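Local atomic coordinates of sugar ABC transporter substrate-binding protein, BlMnBP1 (Bifidobacterium animalis subsp. lactis ATCC 27673, PDB entry 6I5R), a protein that binds manno-oligosaccharides such as mannobiose outside the cell and probably delivers them to its ABC transporter for uptake. Residues G151-K157 and D299-F305; Q175-K179 and D249-Y255; I207-A211 and Q313-I317. One frame throughout, in Å; residues are numbered along the deposited sequence.

Interaction 1 of 3, residues G151-K157 and D299-F305. With ZN (zinc ion), chain M.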
loop_
_atom_site.group_PDB
_atom_site.type_symbol
_atom_site.label_atom_id
_atom_site.label_comp_id
_atom_site.label_asym_id
_atom_site.label_seq_id
_atom_site.Cartn_x
_atom_site.Cartn_y
_atom_site.Cartn_z
ATOM N N GLY A 151 -4.140 8.417 -0.185
ATOM C CA GLY A 151 -4.957 9.614 -0.094
ATOM C C GLY A 151 -5.800 9.503 1.128
ATOM O O GLY A 151 -5.429 8.851 2.108
ATOM N N ILE A 152 -6.946 10.172 1.111
ATOM C CA ILE A 152 -7.865 10.084 2.235
ATOM C C ILE A 152 -9.245 9.730 1.714
ATOM O O ILE A 152 -9.769 10.395 0.817
ATOM C CB ILE A 152 -7.901 11.382 3.064
ATOM C CG1 ILE A 152 -6.497 11.626 3.664
ATOM C CG2 ILE A 152 -8.968 11.271 4.146
ATOM C CD1 ILE A 152 -6.410 12.799 4.618
ATOM N N VAL A 153 -9.829 8.690 2.283
ATOM C CA VAL A 153 -11.222 8.366 2.014
ATOM C C VAL A 153 -12.096 9.202 2.932
ATOM O O VAL A 153 -11.844 9.275 4.139
ATOM C CB VAL A 153 -11.496 6.863 2.225
ATOM C CG1 VAL A 153 -12.965 6.509 1.864
ATOM C CG2 VAL A 153 -10.553 6.038 1.434
ATOM N N TYR A 154 -13.148 9.809 2.373
ATOM C CA TYR A 154 -13.927 10.765 3.141
ATOM C C TYR A 154 -15.381 10.666 2.729
ATOM O O TYR A 154 -15.716 10.157 1.657
ATOM C CB TYR A 154 -13.377 12.187 2.976
ATOM C CG TYR A 154 -13.706 12.906 1.691
ATOM C CD1 TYR A 154 -12.992 12.668 0.526
ATOM C CD2 TYR A 154 -14.690 13.868 1.668
ATOM C CE1 TYR A 154 -13.282 13.358 -0.631
ATOM C CE2 TYR A 154 -14.989 14.556 0.537
ATOM C CZ TYR A 154 -14.313 14.301 -0.617
ATOM O OH TYR A 154 -14.668 15.045 -1.748
ATOM N N ASN A 155 -16.244 11.083 3.631
ATOM C CA ASN A 155 -17.679 11.058 3.389
ATOM C C ASN A 155 -18.127 12.463 2.991
ATOM O O ASN A 155 -18.097 13.385 3.811
ATOM C CB ASN A 155 -18.435 10.564 4.616
ATOM C CG ASN A 155 -19.927 10.452 4.356
ATOM O OD1 ASN A 155 -20.555 11.429 3.974
ATOM N ND2 ASN A 155 -20.493 9.248 4.533
ATOM N N LYS A 156 -18.575 12.598 1.739
ATOM C CA LYS A 156 -18.973 13.891 1.186
ATOM C C LYS A 156 -20.187 14.477 1.887
ATOM O O LYS A 156 -20.308 15.702 1.974
ATOM C CB LYS A 156 -19.284 13.731 -0.292
ATOM C CG LYS A 156 -18.180 13.083 -1.070
ATOM C CD LYS A 156 -18.649 12.644 -2.461
ATOM C CE LYS A 156 -17.506 12.587 -3.440
ATOM N NZ LYS A 156 -17.988 12.626 -4.877
ATOM N N LYS A 157 -21.125 13.634 2.325
ATOM C CA LYS A 157 -22.292 14.142 3.022
ATOM C C LYS A 157 -21.909 14.720 4.371
ATOM O O LYS A 157 -22.432 15.759 4.774
ATOM C CB LYS A 157 -23.322 13.039 3.192
ATOM C CG LYS A 157 -24.504 13.407 4.079
ATOM C CD LYS A 157 -25.564 12.315 4.096
ATOM C CE LYS A 157 -26.680 12.626 5.106
ATOM N NZ LYS A 157 -26.296 12.313 6.534
ATOM N N ASP A 299 -21.804 8.774 -1.412
ATOM C CA ASP A 299 -21.267 9.657 -0.391
ATOM C C ASP A 299 -19.776 9.433 -0.143
ATOM O O ASP A 299 -19.163 10.239 0.562
ATOM C CB ASP A 299 -22.055 9.476 0.912
ATOM C CG ASP A 299 -23.511 9.930 0.785
ATOM O OD1 ASP A 299 -23.799 10.798 -0.078
ATOM O OD2 ASP A 299 -24.357 9.432 1.555
ATOM N N ILE A 300 -19.179 8.394 -0.732
ATOM C CA ILE A 300 -17.752 8.120 -0.563
ATOM C C ILE A 300 -16.964 8.901 -1.598
ATOM O O ILE A 300 -17.178 8.750 -2.801
ATOM C CB ILE A 300 -17.456 6.614 -0.690
ATOM C CG1 ILE A 300 -18.262 5.797 0.302
ATOM C CG2 ILE A 300 -15.957 6.372 -0.493
ATOM C CD1 ILE A 300 -18.137 6.224 1.696
ATOM N N GLY A 301 -15.998 9.695 -1.130
ATOM C CA GLY A 301 -15.087 10.399 -1.996
ATOM C C GLY A 301 -13.649 10.047 -1.646
ATOM O O GLY A 301 -13.364 9.354 -0.674
ATOM N N TYR A 302 -12.744 10.539 -2.463
ATOM C CA TYR A 302 -11.330 10.260 -2.272
ATOM C C TYR A 302 -10.574 11.541 -2.574
ATOM O O TYR A 302 -10.781 12.151 -3.624
ATOM C CB TYR A 302 -10.884 9.106 -3.174
ATOM C CG TYR A 302 -9.497 8.658 -2.896
ATOM C CD1 TYR A 302 -9.156 8.045 -1.697
ATOM C CD2 TYR A 302 -8.534 8.804 -3.853
ATOM C CE1 TYR A 302 -7.835 7.626 -1.470
ATOM C CE2 TYR A 302 -7.243 8.407 -3.633
ATOM C CZ TYR A 302 -6.906 7.805 -2.468
ATOM O OH TYR A 302 -5.573 7.430 -2.362
ATOM N N MET A 303 -9.750 11.977 -1.637
ATOM C CA MET A 303 -9.030 13.223 -1.799
ATOM C C MET A 303 -7.546 13.016 -1.600
ATOM O O MET A 303 -7.116 12.064 -0.938
ATOM C CB MET A 303 -9.512 14.276 -0.799
ATOM C CG MET A 303 -9.411 13.833 0.639
ATOM S SD MET A 303 -9.855 15.220 1.689
ATOM C CE MET A 303 -8.248 15.731 2.156
ATOM N N PRO A 304 -6.737 13.913 -2.138
ATOM C CA PRO A 304 -5.306 13.876 -1.833
ATOM C C PRO A 304 -5.073 14.115 -0.352
ATOM O O PRO A 304 -5.869 14.768 0.324
ATOM C CB PRO A 304 -4.728 15.004 -2.699
ATOM C CG PRO A 304 -5.809 15.291 -3.736
ATOM C CD PRO A 304 -7.085 15.032 -3.042
ATOM N N PHE A 305 -3.978 13.567 0.155
ATOM C CA PHE A 305 -3.551 13.905 1.501
ATOM C C PHE A 305 -3.316 15.412 1.572
ATOM O O PHE A 305 -2.782 16.000 0.629
ATOM C CB PHE A 305 -2.263 13.154 1.896
ATOM C CG PHE A 305 -1.933 13.253 3.388
ATOM C CD1 PHE A 305 -1.124 14.275 3.868
ATOM C CD2 PHE A 305 -2.462 12.358 4.301
ATOM C CE1 PHE A 305 -0.852 14.400 5.211
ATOM C CE2 PHE A 305 -2.189 12.482 5.651
ATOM C CZ PHE A 305 -1.374 13.508 6.106
HETATM ZN ZN ZN M . -26.368 9.133 1.003
HETATM O O HOH W 1 -23.376 8.688 4.084
HETATM O O HOH W 2 -26.297 10.467 -0.660
#
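OD2 of D299 is gripped by a zinc ion at 2.1 Å and by water 1, which bridges across the contact to N155 by accepting an N-H of its ND2. OD1 of D299 accepts from water 2, itself a zinc ligand, so metal and water hold the carboxylate together. The carbonyl O of D299 faces segment 151-157 and receives the N-H of K156, with N to O 2.7 Å. N155 suits the strand-to-helix junction because its amide works at both ends: OD1 caps the helix that begins at K156, bonding the backbone N of V158 and more weakly that of K157, while ND2 also reaches the carbonyl of M272.

From here two antiparallel strands run together, their axes 4.6 Å apart. I152 with M303 and Y154 with G301 are hydrogen-bonded pairs; G301 N to Y154 O measures 2.8 Å and is nearly straight at 175°. On one face, M303 lays its SD over the Y154 ring, 4.6 Å from the centroid, a Met-aromatic contact. CG of Y154 sits between its own backbone N and carbonyl carbon (chi1 77°), which swings the ring across G301, where the glycine has no side chain and CE1 of Y154 comes 3.4 Å from the N of Y302. On the other face V153 fits CG1 against CG2 of I300 and brings CG2 to the edge of the Y302 ring at CD1. Through V153 and N155 the first strand also pairs with strand 277-283, so strand 139-155 lies between two antiparallel neighbours in the mixed sheet found in periplasmic-binding-protein folds.

Interaction 2 of 3, residues Q175-K179 and D249-Y255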
loop_
_atom_site.group_PDB
_atom_site.type_symbol
_atom_site.label_atom_id
_atom_site.label_comp_id
_atom_site.label_asym_id
_atom_site.label_seq_id
_atom_site.Cartn_x
_atom_site.Cartn_y
_atom_site.Cartn_z
ATOM N N GLN A 175 -6.993 20.111 10.014
ATOM C CA GLN A 175 -7.392 20.183 11.422
ATOM C C GLN A 175 -8.589 21.124 11.609
ATOM O O GLN A 175 -9.498 20.848 12.404
ATOM C CB GLN A 175 -6.205 20.640 12.286
ATOM C CG GLN A 175 -4.978 19.657 12.343
ATOM C CD GLN A 175 -5.358 18.272 12.872
ATOM O OE1 GLN A 175 -6.216 18.150 13.761
ATOM N NE2 GLN A 175 -4.703 17.220 12.341
ATOM N N ALA A 176 -8.626 22.222 10.854
ATOM C CA ALA A 176 -9.785 23.109 10.897
ATOM C C ALA A 176 -11.037 22.379 10.439
ATOM O O ALA A 176 -12.113 22.539 11.031
ATOM C CB ALA A 176 -9.525 24.339 10.017
ATOM N N ASP A 177 -10.907 21.539 9.403
ATOM C CA ASP A 177 -12.054 20.765 8.921
ATOM C C ASP A 177 -12.462 19.684 9.916
ATOM O O ASP A 177 -13.657 19.432 10.113
ATOM C CB ASP A 177 -11.759 20.135 7.562
ATOM C CG ASP A 177 -11.623 21.180 6.451
ATOM O OD1 ASP A 177 -12.114 22.294 6.651
ATOM O OD2 ASP A 177 -11.054 20.885 5.390
ATOM N N LEU A 178 -11.491 18.998 10.527
ATOM C CA LEU A 178 -11.838 18.012 11.540
ATOM C C LEU A 178 -12.623 18.652 12.683
ATOM O O LEU A 178 -13.598 18.083 13.175
ATOM C CB LEU A 178 -10.578 17.340 12.085
ATOM C CG LEU A 178 -9.784 16.528 11.041
ATOM C CD1 LEU A 178 -8.548 15.896 11.679
ATOM C CD2 LEU A 178 -10.685 15.488 10.415
ATOM N N LYS A 179 -12.240 19.858 13.082
ATOM C CA LYS A 179 -12.950 20.550 14.151
ATOM C C LYS A 179 -14.390 20.884 13.748
ATOM O O LYS A 179 -15.314 20.704 14.544
ATOM C CB LYS A 179 -12.147 21.802 14.525
ATOM C CG LYS A 179 -12.738 22.644 15.651
ATOM C CD LYS A 179 -11.948 23.924 15.862
ATOM C CE LYS A 179 -12.345 24.613 17.170
ATOM N NZ LYS A 179 -13.357 25.666 16.975
ATOM N N ASP A 249 -1.820 15.398 15.857
ATOM C CA ASP A 249 -2.708 16.506 16.208
ATOM C C ASP A 249 -4.159 16.074 16.206
ATOM O O ASP A 249 -4.949 16.521 17.044
ATOM C CB ASP A 249 -2.526 17.664 15.222
ATOM C CG ASP A 249 -1.270 18.452 15.477
ATOM O OD1 ASP A 249 -0.635 18.251 16.537
ATOM O OD2 ASP A 249 -0.914 19.258 14.591
ATOM N N ALA A 250 -4.548 15.252 15.237
ATOM C CA ALA A 250 -5.934 14.804 15.169
ATOM C C ALA A 250 -6.330 14.061 16.437
ATOM O O ALA A 250 -7.455 14.207 16.926
ATOM C CB ALA A 250 -6.131 13.906 13.950
ATOM N N VAL A 251 -5.418 13.241 16.978
ATOM C CA VAL A 251 -5.695 12.523 18.222
ATOM C C VAL A 251 -5.659 13.474 19.416
ATOM O O VAL A 251 -6.516 13.421 20.307
ATOM C CB VAL A 251 -4.684 11.376 18.404
ATOM C CG1 VAL A 251 -4.892 10.662 19.743
ATOM C CG2 VAL A 251 -4.796 10.386 17.236
ATOM N N ALA A 252 -4.634 14.320 19.477
ATOM C CA ALA A 252 -4.478 15.201 20.627
ATOM C C ALA A 252 -5.615 16.209 20.707
ATOM O O ALA A 252 -6.034 16.577 21.812
ATOM C CB ALA A 252 -3.133 15.923 20.554
ATOM N N ASN A 253 -6.113 16.665 19.555
ATOM C CA ASN A 253 -7.228 17.608 19.468
ATOM C C ASN A 253 -8.574 16.965 19.780
ATOM O O ASN A 253 -9.592 17.678 19.831
ATOM C CB ASN A 253 -7.270 18.236 18.064
ATOM C CG ASN A 253 -6.148 19.258 17.831
ATOM O OD1 ASN A 253 -5.626 19.827 18.782
ATOM N ND2 ASN A 253 -5.757 19.463 16.554
ATOM N N GLY A 254 -8.602 15.658 20.008
ATOM C CA GLY A 254 -9.846 14.967 20.281
ATOM C C GLY A 254 -10.710 14.777 19.061
ATOM O O GLY A 254 -11.941 14.751 19.178
ATOM N N TYR A 255 -10.098 14.672 17.883
ATOM C CA TYR A 255 -10.833 14.516 16.638
ATOM C C TYR A 255 -10.834 13.078 16.127
ATOM O O TYR A 255 -11.164 12.864 14.955
ATOM C CB TYR A 255 -10.251 15.402 15.536
ATOM C CG TYR A 255 -10.208 16.880 15.841
ATOM C CD1 TYR A 255 -11.081 17.451 16.747
ATOM C CD2 TYR A 255 -9.277 17.701 15.231
ATOM C CE1 TYR A 255 -11.027 18.797 17.053
ATOM C CE2 TYR A 255 -9.229 19.052 15.516
ATOM C CZ TYR A 255 -10.111 19.593 16.442
ATOM O OH TYR A 255 -10.100 20.934 16.786
#
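Apolar packing carries most of this contact, and Y255 is its centre. The ring lies against the backbone of the 175-179 helix, with the carbonyl carbon of L178 over the centre of one face. CB of N253 covers the opposite face near the rim, so the ring is sandwiched between the helix and its own chain. CB of L178 comes to 3.4 Å from CD2 of Y255, while CD1 of L178 reaches CB of A250 at 3.9 Å. Alanine suits that place, being small enough to let the leucine branch lie close to the helix. K179 supplies its aliphatic part: CB stands 3.2 Å from OH of Y255, and the chain runs extended as far as CE and bends only at its end, taking NZ away from the ring toward E183, a long and weak ion pair.

The polar contribution is a single hydrogen bond across the segments, from ND2 of N253 to OE1 of Q175 at 3.1 Å. The donor stands 49° above the plane of the glutamine carbonyl, although OE1 lies close to the amide plane of N253. A bend in the Q175 chain (chi2 -58°) brings its amide nearly coplanar with the Y255 ring, with OE1 at the ring edge. The NE2 end rests beside CB of D249, whose carboxylate forms a salt bridge with K245.

Backbone bonds shape the second segment: G254, with positive phi, closes the helix in a Schellman motif, and Y255 N returns to A250 O. The chemistry implies a joint held chiefly by shape, with one tilted amide-to-amide hydrogen bond.

Interaction 3 of 3, residues I207-A211 and Q313-I317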
loop_
_atom_site.group_PDB
_atom_site.type_symbol
_atom_site.label_atom_id
_atom_site.label_comp_id
_atom_site.label_asym_id
_atom_site.label_seq_id
_atom_site.Cartn_x
_atom_site.Cartn_y
_atom_site.Cartn_z
ATOM N N ILE A 207 4.825 9.927 3.322
ATOM C CA ILE A 207 5.860 10.814 3.821
ATOM C C ILE A 207 6.924 11.167 2.794
ATOM O O ILE A 207 7.768 12.022 3.080
ATOM C CB ILE A 207 6.581 10.208 5.035
ATOM C CG1 ILE A 207 7.273 8.897 4.657
ATOM C CG2 ILE A 207 5.593 9.955 6.160
ATOM C CD1 ILE A 207 8.456 8.537 5.549
ATOM N N ALA A 208 6.923 10.530 1.617
ATOM C CA ALA A 208 7.959 10.750 0.619
ATOM C C ALA A 208 7.376 11.567 -0.498
ATOM O O ALA A 208 7.286 12.817 -0.383
ATOM C CB ALA A 208 8.536 9.386 0.191
ATOM N N GLY A 209 6.989 10.983 -1.626
ATOM C CA GLY A 209 6.506 11.780 -2.733
ATOM C C GLY A 209 5.354 12.698 -2.364
ATOM O O GLY A 209 5.295 13.836 -2.827
ATOM N N ASN A 210 4.404 12.200 -1.557
ATOM C CA ASN A 210 3.240 13.008 -1.234
ATOM C C ASN A 210 3.622 14.223 -0.426
ATOM O O ASN A 210 3.025 15.295 -0.588
ATOM C CB ASN A 210 2.217 12.226 -0.434
ATOM C CG ASN A 210 1.461 11.279 -1.271
ATOM O OD1 ASN A 210 2.047 10.493 -2.005
ATOM N ND2 ASN A 210 0.127 11.383 -1.212
ATOM N N ALA A 211 4.549 14.054 0.513
ATOM C CA ALA A 211 4.880 15.138 1.424
ATOM C C ALA A 211 6.005 16.021 0.900
ATOM O O ALA A 211 6.216 17.106 1.448
ATOM C CB ALA A 211 5.250 14.585 2.802
ATOM N N GLN A 313 -0.035 19.797 -5.138
ATOM C CA GLN A 313 -0.228 18.564 -4.396
ATOM C C GLN A 313 0.312 17.412 -5.224
ATOM O O GLN A 313 0.260 17.442 -6.456
ATOM C CB GLN A 313 -1.700 18.346 -4.080
ATOM C CG GLN A 313 -2.233 19.368 -3.130
ATOM C CD GLN A 313 -3.477 18.898 -2.467
ATOM O OE1 GLN A 313 -3.464 18.515 -1.287
ATOM N NE2 GLN A 313 -4.575 18.949 -3.192
ATOM N N TYR A 314 0.849 16.403 -4.528
ATOM C CA TYR A 314 1.455 15.235 -5.146
ATOM C C TYR A 314 0.865 13.961 -4.560
ATOM O O TYR A 314 0.477 13.915 -3.384
ATOM C CB TYR A 314 2.965 15.201 -4.926
ATOM C CG TYR A 314 3.723 16.272 -5.640
ATOM C CD1 TYR A 314 3.792 17.539 -5.120
ATOM C CD2 TYR A 314 4.394 16.012 -6.838
ATOM C CE1 TYR A 314 4.490 18.542 -5.758
ATOM C CE2 TYR A 314 5.107 17.006 -7.485
ATOM C CZ TYR A 314 5.127 18.284 -6.937
ATOM O OH TYR A 314 5.818 19.306 -7.533
ATOM N N ALA A 315 0.795 12.928 -5.395
ATOM C CA ALA A 315 0.385 11.600 -4.962
ATOM C C ALA A 315 1.243 10.575 -5.690
ATOM O O ALA A 315 1.347 10.602 -6.922
ATOM C CB ALA A 315 -1.110 11.363 -5.231
ATOM N N THR A 316 1.867 9.683 -4.922
ATOM C CA THR A 316 2.678 8.610 -5.483
ATOM C C THR A 316 1.784 7.447 -5.885
ATOM O O THR A 316 0.902 7.049 -5.126
ATOM C CB THR A 316 3.704 8.110 -4.462
ATOM O OG1 THR A 316 4.610 9.175 -4.136
ATOM C CG2 THR A 316 4.454 6.897 -5.001
ATOM N N ILE A 317 1.993 6.919 -7.074
ATOM C CA ILE A 317 1.376 5.659 -7.469
ATOM C C ILE A 317 2.367 4.549 -7.204
ATOM O O ILE A 317 3.530 4.628 -7.630
ATOM C CB ILE A 317 0.957 5.668 -8.937
ATOM C CG1 ILE A 317 -0.153 6.684 -9.129
ATOM C CG2 ILE A 317 0.506 4.301 -9.314
ATOM C CD1 ILE A 317 -0.288 7.057 -10.566
HETATM O O HOH W 3 6.444 8.283 -2.541
HETATM O O HOH W 4 1.039 16.664 -1.831
HETATM O O HOH W 5 -0.935 14.518 -1.155
HETATM O O HOH W 6 0.637 7.796 -2.814
#
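One direct hydrogen bond crosses this contact: the backbone N of T316 donates to OD1 of N210 at 3.0 Å, the donor tilted 32° from the carbonyl plane of the amide. CG of N210 lies anti to its carbonyl carbon (chi1 -76°), which carries the amide across to the strand. Asparagine fits because its other end, ND2, can donate as well, weakly, to the carbonyl of A150 on the neighbouring strand.

Waters supply the remaining polar links. Water 6 donates to OD1 of N210, giving the amide oxygen a second donor. Water 4 takes the N-H of Y314, with N to water 2.7 Å, and lies within donating distance of N210 O. Water 3 joins G209 N to OG1 of T316. The first turn of helix 209-212, with A208 at its N-cap position, is thus docked partly through solvent onto the start of strand 314-325, a strand of the mixed sheet of this solute-binding fold.

Van der Waals contacts are few but close. G209 O sits 3.4 Å from CB of Y314. With no side chain at G209, its CA itself meets OG1 of T316 at 3.5 Å, and the helix lies close to the strand.

Interactions 1 and 3 belong to the same sheet, since strand 139-155 runs beside strand 314-325; their centres are 17 Å apart and they meet where P304 and F305 pack on Q313. Interaction 2 lies farther out, its centre 25 Å from that of the chain, against 17 Å and 13 Å for interactions 1 and 3. It joins helix 171-184 to the end of helix 239-252 and the turn after it, and its nearest atoms stay about 7 Å from interaction 1 and about 10 Å from interaction 3. None of the three supplies a residue of the mannobiose pocket: the side chain of Y302 in interaction 1 is about 11 Å from a bound mannose, that of T316 in interaction 3 about 14 Å.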